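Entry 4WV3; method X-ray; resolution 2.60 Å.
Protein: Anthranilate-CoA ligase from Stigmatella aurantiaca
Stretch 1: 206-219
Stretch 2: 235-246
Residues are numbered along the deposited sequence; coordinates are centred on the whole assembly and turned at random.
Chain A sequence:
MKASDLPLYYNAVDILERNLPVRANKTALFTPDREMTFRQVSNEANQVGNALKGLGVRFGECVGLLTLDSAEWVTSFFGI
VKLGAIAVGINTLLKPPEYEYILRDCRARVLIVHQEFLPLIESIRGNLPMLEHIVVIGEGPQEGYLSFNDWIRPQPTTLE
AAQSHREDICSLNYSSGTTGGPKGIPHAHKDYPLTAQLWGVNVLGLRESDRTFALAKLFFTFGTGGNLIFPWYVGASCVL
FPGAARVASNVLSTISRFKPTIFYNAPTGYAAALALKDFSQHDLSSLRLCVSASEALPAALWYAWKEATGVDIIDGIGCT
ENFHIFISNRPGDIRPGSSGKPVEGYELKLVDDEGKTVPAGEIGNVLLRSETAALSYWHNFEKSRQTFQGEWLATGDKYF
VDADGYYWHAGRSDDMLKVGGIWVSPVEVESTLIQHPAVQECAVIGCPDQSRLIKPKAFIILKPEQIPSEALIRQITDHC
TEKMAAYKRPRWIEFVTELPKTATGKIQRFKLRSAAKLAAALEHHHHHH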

ATOM      1  N   LEU A 206       6.008  -4.939  16.542  1.00 19.14           N
ATOM      2  CA  LEU A 206       7.331  -4.470  16.146  1.00 18.67           C
ATOM      3  C   LEU A 206       8.167  -4.073  17.356  1.00 22.67           C
ATOM      4  O   LEU A 206       7.674  -3.420  18.276  1.00 22.46           O
ATOM      5  CB  LEU A 206       7.226  -3.285  15.184  1.00 17.93           C
ATOM      6  CG  LEU A 206       7.147  -3.612  13.694  1.00 19.63           C
ATOM      7  CD1 LEU A 206       7.179  -2.338  12.870  1.00 18.31           C
ATOM      8  CD2 LEU A 206       8.284  -4.539  13.295  1.00 17.72           C
ATOM      9  N   ARG A 207       9.434  -4.471  17.345  1.00 22.05           N
ATOM     10  CA  ARG A 207      10.350  -4.148  18.431  1.00 16.13           C
ATOM     11  C   ARG A 207      11.694  -3.662  17.894  1.00 17.03           C
ATOM     12  O   ARG A 207      11.940  -3.696  16.689  1.00 17.00           O
ATOM     13  CB  ARG A 207      10.528  -5.354  19.357  1.00 16.00           C
ATOM     14  CG  ARG A 207      10.861  -6.651  18.639  1.00 21.84           C
ATOM     15  CD  ARG A 207      10.296  -7.850  19.386  1.00 21.94           C
ATOM     16  NE  ARG A 207      10.653  -9.114  18.749  1.00 24.41           N
ATOM     17  CZ  ARG A 207      10.101 -10.285  19.049  1.00 25.15           C
ATOM     18  NH1 ARG A 207       9.155 -10.356  19.977  1.00 24.36           N
ATOM     19  NH2 ARG A 207      10.489 -11.385  18.420  1.00 23.39           N
ATOM     20  N   GLU A 208      12.556  -3.207  18.798  1.00 20.34           N
ATOM     21  CA  GLU A 208      13.835  -2.606  18.426  1.00 26.05           C
ATOM     22  C   GLU A 208      14.775  -3.586  17.717  1.00 26.34           C
ATOM     23  O   GLU A 208      15.584  -3.186  16.877  1.00 23.05           O
ATOM     24  CB  GLU A 208      14.509  -2.003  19.666  1.00 24.31           C
ATOM     25  CG  GLU A 208      15.823  -1.284  19.399  1.00 31.43           C
ATOM     26  CD  GLU A 208      17.030  -2.182  19.592  1.00 35.61           C
ATOM     27  OE1 GLU A 208      16.879  -3.255  20.214  1.00 37.92           O
ATOM     28  OE2 GLU A 208      18.127  -1.817  19.121  1.00 36.05           O
ATOM     29  N   SER A 209      14.657  -4.868  18.047  1.00 24.72           N
ATOM     30  CA  SER A 209      15.519  -5.890  17.462  1.00 16.06           C
ATOM     31  C   SER A 209      15.078  -6.293  16.055  1.00 19.55           C
ATOM     32  O   SER A 209      15.788  -7.020  15.361  1.00 23.46           O
ATOM     33  CB  SER A 209      15.573  -7.123  18.365  1.00 11.90           C
ATOM     34  OG  SER A 209      14.278  -7.660  18.568  1.00 20.34           O
ATOM     35  N   ASP A 210      13.908  -5.821  15.639  1.00 16.42           N
ATOM     36  CA  ASP A 210      13.361  -6.172  14.331  1.00 16.71           C
ATOM     37  C   ASP A 210      14.040  -5.439  13.178  1.00 20.96           C
ATOM     38  O   ASP A 210      14.734  -4.440  13.376  1.00 18.20           O
ATOM     39  CB  ASP A 210      11.853  -5.906  14.285  1.00 16.57           C
ATOM     40  CG  ASP A 210      11.041  -7.036  14.884  1.00 18.58           C
ATOM     41  OD1 ASP A 210      11.430  -8.211  14.708  1.00 17.30           O
ATOM     42  OD2 ASP A 210      10.011  -6.749  15.528  1.00 17.30           O
ATOM     43  N   ARG A 211      13.831  -5.955  11.972  1.00 20.22           N
ATOM     44  CA  ARG A 211      14.301  -5.316  10.750  1.00 16.00           C
ATOM     45  C   ARG A 211      13.277  -5.546   9.647  1.00 16.31           C
ATOM     46  O   ARG A 211      13.027  -6.682   9.250  1.00 15.78           O
ATOM     47  CB  ARG A 211      15.660  -5.873  10.335  1.00 15.00           C
ATOM     48  CG  ARG A 211      16.151  -5.367   8.988  1.00 19.60           C
ATOM     49  CD  ARG A 211      17.582  -5.807   8.737  1.00 20.67           C
ATOM     50  NE  ARG A 211      18.480  -5.320   9.779  1.00 28.07           N
ATOM     51  CZ  ARG A 211      19.762  -5.652   9.878  1.00 24.37           C
ATOM     52  NH1 ARG A 211      20.305  -6.483   8.998  1.00 27.45           N
ATOM     53  NH2 ARG A 211      20.501  -5.157  10.861  1.00 22.35           N
ATOM     54  N   THR A 212      12.681  -4.463   9.160  1.00 14.18           N
ATOM     55  CA  THR A 212      11.597  -4.565   8.190  1.00 12.83           C
ATOM     56  C   THR A 212      12.081  -4.539   6.745  1.00 12.44           C
ATOM     57  O   THR A 212      13.127  -3.970   6.433  1.00 11.48           O
ATOM     58  CB  THR A 212      10.565  -3.435   8.377  1.00 12.84           C
ATOM     59  OG1 THR A 212      11.216  -2.164   8.247  1.00  8.30           O
ATOM     60  CG2 THR A 212       9.904  -3.530   9.744  1.00  9.57           C
ATOM     61  N   PHE A 213      11.304  -5.168   5.871  1.00 14.85           N
ATOM     62  CA  PHE A 213      11.535  -5.103   4.435  1.00 16.57           C
ATOM     63  C   PHE A 213      10.215  -5.256   3.694  1.00 18.20           C
ATOM     64  O   PHE A 213       9.572  -6.303   3.758  1.00 19.67           O
ATOM     65  CB  PHE A 213      12.531  -6.174   3.985  1.00 17.32           C
ATOM     66  CG  PHE A 213      12.618  -6.330   2.492  1.00 18.02           C
ATOM     67  CD1 PHE A 213      12.832  -5.230   1.677  1.00 19.94           C
ATOM     68  CD2 PHE A 213      12.496  -7.579   1.905  1.00 16.28           C
ATOM     69  CE1 PHE A 213      12.911  -5.370   0.302  1.00 18.35           C
ATOM     70  CE2 PHE A 213      12.578  -7.727   0.531  1.00 20.06           C
ATOM     71  CZ  PHE A 213      12.786  -6.621  -0.271  1.00 22.70           C
ATOM     72  N   ALA A 214       9.812  -4.199   2.999  1.00 18.00           N
ATOM     73  CA  ALA A 214       8.565  -4.211   2.248  1.00 15.50           C
ATOM     74  C   ALA A 214       8.829  -4.113   0.756  1.00 16.80           C
ATOM     75  O   ALA A 214       9.616  -3.278   0.309  1.00 15.01           O
ATOM     76  CB  ALA A 214       7.668  -3.073   2.695  1.00 13.93           C
ATOM     77  N   LEU A 215       8.171  -4.972  -0.014  1.00 19.18           N
ATOM     78  CA  LEU A 215       8.220  -4.869  -1.463  1.00 20.38           C
ATOM     79  C   LEU A 215       7.414  -3.644  -1.877  1.00 14.65           C
ATOM     80  O   LEU A 215       7.683  -3.027  -2.907  1.00 13.53           O
ATOM     81  CB  LEU A 215       7.660  -6.132  -2.116  1.00 14.84           C
ATOM     82  CG  LEU A 215       7.760  -6.199  -3.641  1.00 17.67           C
ATOM     83  CD1 LEU A 215       9.192  -5.949  -4.085  1.00 17.94           C
ATOM     84  CD2 LEU A 215       7.262  -7.539  -4.155  1.00 13.30           C
ATOM     85  N   ALA A 216       6.429  -3.298  -1.051  1.00 13.52           N
ATOM     86  CA  ALA A 216       5.634  -2.094  -1.250  1.00 12.80           C
ATOM     87  C   ALA A 216       6.521  -0.859  -1.169  1.00 13.54           C
ATOM     88  O   ALA A 216       7.367  -0.748  -0.281  1.00 19.95           O
ATOM     89  CB  ALA A 216       4.523  -2.017  -0.215  1.00 10.31           C
ATOM     90  N   LYS A 217       6.324   0.066  -2.101  1.00 12.72           N
ATOM     91  CA  LYS A 217       7.163   1.254  -2.191  1.00 16.50           C
ATOM     92  C   LYS A 217       6.799   2.300  -1.143  1.00 18.21           C
ATOM     93  O   LYS A 217       5.780   2.186  -0.461  1.00 17.17           O
ATOM     94  CB  LYS A 217       7.081   1.857  -3.592  1.00 16.50           C
ATOM     95  CG  LYS A 217       7.533   0.917  -4.694  1.00 17.66           C
ATOM     96  CD  LYS A 217       8.972   0.479  -4.481  1.00 14.46           C
ATOM     97  CE  LYS A 217       9.458  -0.394  -5.623  1.00 11.75           C
ATOM     98  NZ  LYS A 217      10.887  -0.774  -5.451  1.00 19.21           N
ATOM     99  N   LEU A 218       7.638   3.325  -1.029  1.00 16.78           N
ATOM    100  CA  LEU A 218       7.474   4.344   0.003  1.00 16.96           C
ATOM    101  C   LEU A 218       6.401   5.386  -0.322  1.00 13.81           C
ATOM    102  O   LEU A 218       6.012   6.166   0.547  1.00 15.96           O
ATOM    103  CB  LEU A 218       8.816   5.019   0.305  1.00 18.02           C
ATOM    104  CG  LEU A 218       9.857   4.118   0.975  1.00 12.71           C
ATOM    105  CD1 LEU A 218      11.218   4.792   1.017  1.00 12.98           C
ATOM    106  CD2 LEU A 218       9.408   3.729   2.376  1.00  9.49           C
ATOM    107  N   PHE A 219       5.923   5.405  -1.563  1.00 16.34           N
ATOM    108  CA  PHE A 219       4.800   6.276  -1.906  1.00 16.14           C
ATOM    109  C   PHE A 219       3.476   5.607  -1.544  1.00 12.96           C
ATOM    110  O   PHE A 219       2.443   6.266  -1.431  1.00 19.32           O
ATOM    111  CB  PHE A 219       4.831   6.711  -3.379  1.00 17.07           C
ATOM    112  CG  PHE A 219       4.869   5.571  -4.364  1.00 18.39           C
ATOM    113  CD1 PHE A 219       3.715   4.876  -4.694  1.00 16.58           C
ATOM    114  CD2 PHE A 219       6.055   5.220  -4.988  1.00 15.74           C
ATOM    115  CE1 PHE A 219       3.749   3.837  -5.607  1.00 13.62           C
ATOM    116  CE2 PHE A 219       6.094   4.185  -5.906  1.00 17.10           C
ATOM    117  CZ  PHE A 219       4.939   3.492  -6.214  1.00 12.29           C
TER
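Stretch 2, residues 235-246: GASCVLFPGAAR

Stretch 2 lies alongside stretch 1 as a parallel neighbour, its short extended segment at 237-239 pairing with strand 211-214 at an axis crossing angle of -26° and a closest approach of 4.4 Å. Entry is shaped by the type I turn from Arg207 to Asp210. Gly235, leaving a helix with positive phi, passes Glu208, and the small methyl of Ala236 settles into the hollow of the turn, its CB 3.3 Å from both Arg207 O and Asp210 O. The strands are then joined by Thr212 N to Ser237 O (2.9 Å) and Val239 N to Thr212 O (2.7 Å), preceded by a weak bond from Ser237 N to Asp210 O (3.3 Å). On the face carrying Arg211 and Ser237, Arg211 NE donates to Ser237 OG (2.9 Å), while on the other face Thr212 OG1 packs against Cys238 CB (3.3 Å).

Beyond the pairing the chains spread, and a water bridges the gap, donating to Ala214 O (2.7 Å) and accepting from Phe241 N (2.8 Å). Side chains bulge across here: the Phe213 ring meets Phe241 CB edge-on through CE1 (3.6 Å), and Leu215 CD1 reaches Ala245 CB (3.7 Å). Lys217 extends past Phe241 so that NZ bonds Gly243 O (3.1 Å).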

ATOM      1  N   GLY A 235      12.695   1.941  16.974  1.00 17.23           N
ATOM      2  CA  GLY A 235      14.140   1.841  16.877  1.00 17.43           C
ATOM      3  C   GLY A 235      14.629   0.727  15.973  1.00 19.95           C
ATOM      4  O   GLY A 235      15.832   0.481  15.875  1.00 17.60           O
ATOM      5  N   ALA A 236      13.697   0.049  15.313  1.00 17.82           N
ATOM      6  CA  ALA A 236      14.046  -1.026  14.392  1.00 15.26           C
ATOM      7  C   ALA A 236      14.618  -0.468  13.092  1.00 16.93           C
ATOM      8  O   ALA A 236      14.432   0.708  12.775  1.00 15.99           O
ATOM      9  CB  ALA A 236      12.832  -1.893  14.108  1.00 15.66           C
ATOM     10  N   SER A 237      15.317  -1.315  12.345  1.00 14.85           N
ATOM     11  CA  SER A 237      15.901  -0.914  11.071  1.00 16.51           C
ATOM     12  C   SER A 237      15.006  -1.334   9.908  1.00 17.87           C
ATOM     13  O   SER A 237      14.080  -2.126  10.084  1.00 14.99           O
ATOM     14  CB  SER A 237      17.296  -1.520  10.908  1.00 13.62           C
ATOM     15  OG  SER A 237      17.243  -2.934  10.962  1.00 18.78           O
ATOM     16  N   CYS A 238      15.284  -0.799   8.722  1.00 15.73           N
ATOM     17  CA  CYS A 238      14.490  -1.117   7.538  1.00 16.73           C
ATOM     18  C   CYS A 238      15.363  -1.377   6.312  1.00 19.00           C
ATOM     19  O   CYS A 238      16.507  -0.925   6.243  1.00 14.05           O
ATOM     20  CB  CYS A 238      13.489   0.002   7.243  1.00 14.12           C
ATOM     21  SG  CYS A 238      14.238   1.589   6.804  1.00 17.17           S
ATOM     22  N   VAL A 239      14.808  -2.106   5.347  1.00 17.49           N
ATOM     23  CA  VAL A 239      15.518  -2.436   4.116  1.00 19.97           C
ATOM     24  C   VAL A 239      14.759  -1.905   2.903  1.00 15.69           C
ATOM     25  O   VAL A 239      13.568  -2.169   2.743  1.00 14.84           O
ATOM     26  CB  VAL A 239      15.710  -3.960   3.972  1.00 18.99           C
ATOM     27  CG1 VAL A 239      16.452  -4.285   2.685  1.00 11.72           C
ATOM     28  CG2 VAL A 239      16.450  -4.519   5.180  1.00 16.68           C
ATOM     29  N   LEU A 240      15.453  -1.157   2.050  1.00 13.92           N
ATOM     30  CA  LEU A 240      14.823  -0.524   0.895  1.00 19.32           C
ATOM     31  C   LEU A 240      15.284  -1.135  -0.429  1.00 15.33           C
ATOM     32  O   LEU A 240      16.481  -1.216  -0.704  1.00 11.54           O
ATOM     33  CB  LEU A 240      15.091   0.983   0.902  1.00 16.63           C
ATOM     34  CG  LEU A 240      14.715   1.716   2.193  1.00 18.63           C
ATOM     35  CD1 LEU A 240      15.054   3.194   2.095  1.00 16.32           C
ATOM     36  CD2 LEU A 240      13.240   1.521   2.518  1.00 14.49           C
ATOM     37  N   PHE A 241      14.321  -1.554  -1.243  1.00 13.91           N
ATOM     38  CA  PHE A 241      14.606  -2.186  -2.527  1.00 18.34           C
ATOM     39  C   PHE A 241      14.216  -1.266  -3.683  1.00 16.82           C
ATOM     40  O   PHE A 241      13.031  -1.075  -3.958  1.00 14.52           O
ATOM     41  CB  PHE A 241      13.863  -3.519  -2.630  1.00 16.98           C
ATOM     42  CG  PHE A 241      14.079  -4.239  -3.929  1.00 20.94           C
ATOM     43  CD1 PHE A 241      15.261  -4.921  -4.171  1.00 19.69           C
ATOM     44  CD2 PHE A 241      13.094  -4.246  -4.904  1.00 25.92           C
ATOM     45  CE1 PHE A 241      15.459  -5.588  -5.366  1.00 27.01           C
ATOM     46  CE2 PHE A 241      13.286  -4.912  -6.100  1.00 18.82           C
ATOM     47  CZ  PHE A 241      14.470  -5.584  -6.332  1.00 28.83           C
ATOM     48  N   PRO A 242      15.221  -0.696  -4.367  1.00 15.89           N
ATOM     49  CA  PRO A 242      15.003   0.288  -5.433  1.00 18.64           C
ATOM     50  C   PRO A 242      14.628  -0.344  -6.770  1.00 18.14           C
ATOM     51  O   PRO A 242      14.051   0.333  -7.622  1.00 22.23           O
ATOM     52  CB  PRO A 242      16.366   0.969  -5.548  1.00 19.11           C
ATOM     53  CG  PRO A 242      17.335  -0.099  -5.177  1.00 14.41           C
ATOM     54  CD  PRO A 242      16.655  -0.934  -4.120  1.00 18.30           C
ATOM     55  N   GLY A 243      14.949  -1.621  -6.947  1.00 21.21           N
ATOM     56  CA  GLY A 243      14.733  -2.298  -8.214  1.00 23.71           C
ATOM     57  C   GLY A 243      13.276  -2.553  -8.548  1.00 27.45           C
ATOM     58  O   GLY A 243      12.379  -2.218  -7.774  1.00 23.72           O
ATOM     59  N   ALA A 244      13.043  -3.151  -9.712  1.00 36.17           N
ATOM     60  CA  ALA A 244      11.692  -3.482 -10.150  1.00 27.93           C
ATOM     61  C   ALA A 244      11.102  -4.588  -9.283  1.00 35.45           C
ATOM     62  O   ALA A 244      11.749  -5.604  -9.029  1.00 32.57           O
ATOM     63  CB  ALA A 244      11.693  -3.895 -11.611  1.00 24.12           C
ATOM     64  N   ALA A 245       9.868  -4.383  -8.836  1.00 39.20           N
ATOM     65  CA  ALA A 245       9.200  -5.329  -7.950  1.00 33.89           C
ATOM     66  C   ALA A 245       8.794  -6.612  -8.672  1.00 36.87           C
ATOM     67  O   ALA A 245       8.550  -7.638  -8.036  1.00 29.02           O
ATOM     68  CB  ALA A 245       7.985  -4.676  -7.307  1.00 31.39           C
ATOM     69  N   ARG A 246       8.729  -6.549  -9.999  1.00 38.38           N
ATOM     70  CA  ARG A 246       8.260  -7.673 -10.807  1.00 39.21           C
ATOM     71  C   ARG A 246       9.175  -8.897 -10.732  1.00 42.93           C
ATOM     72  O   ARG A 246       8.731 -10.026 -10.949  1.00 38.53           O
ATOM     73  CB  ARG A 246       8.066  -7.242 -12.265  1.00 46.30           C
ATOM     74  CG  ARG A 246       9.323  -6.713 -12.938  1.00 51.76           C
ATOM     75  CD  ARG A 246       9.050  -6.297 -14.376  1.00 55.65           C
ATOM     76  NE  ARG A 246      10.267  -5.871 -15.062  1.00 67.86           N
ATOM     77  CZ  ARG A 246      10.690  -4.612 -15.126  1.00 58.67           C
ATOM     78  NH1 ARG A 246       9.992  -3.645 -14.546  1.00 51.75           N
ATOM     79  NH2 ARG A 246      11.811  -4.319 -15.771  1.00 50.61           N
TER
HETATM   80  O   HOH W   1      11.619  -1.699  -0.411  1.00 17.52           O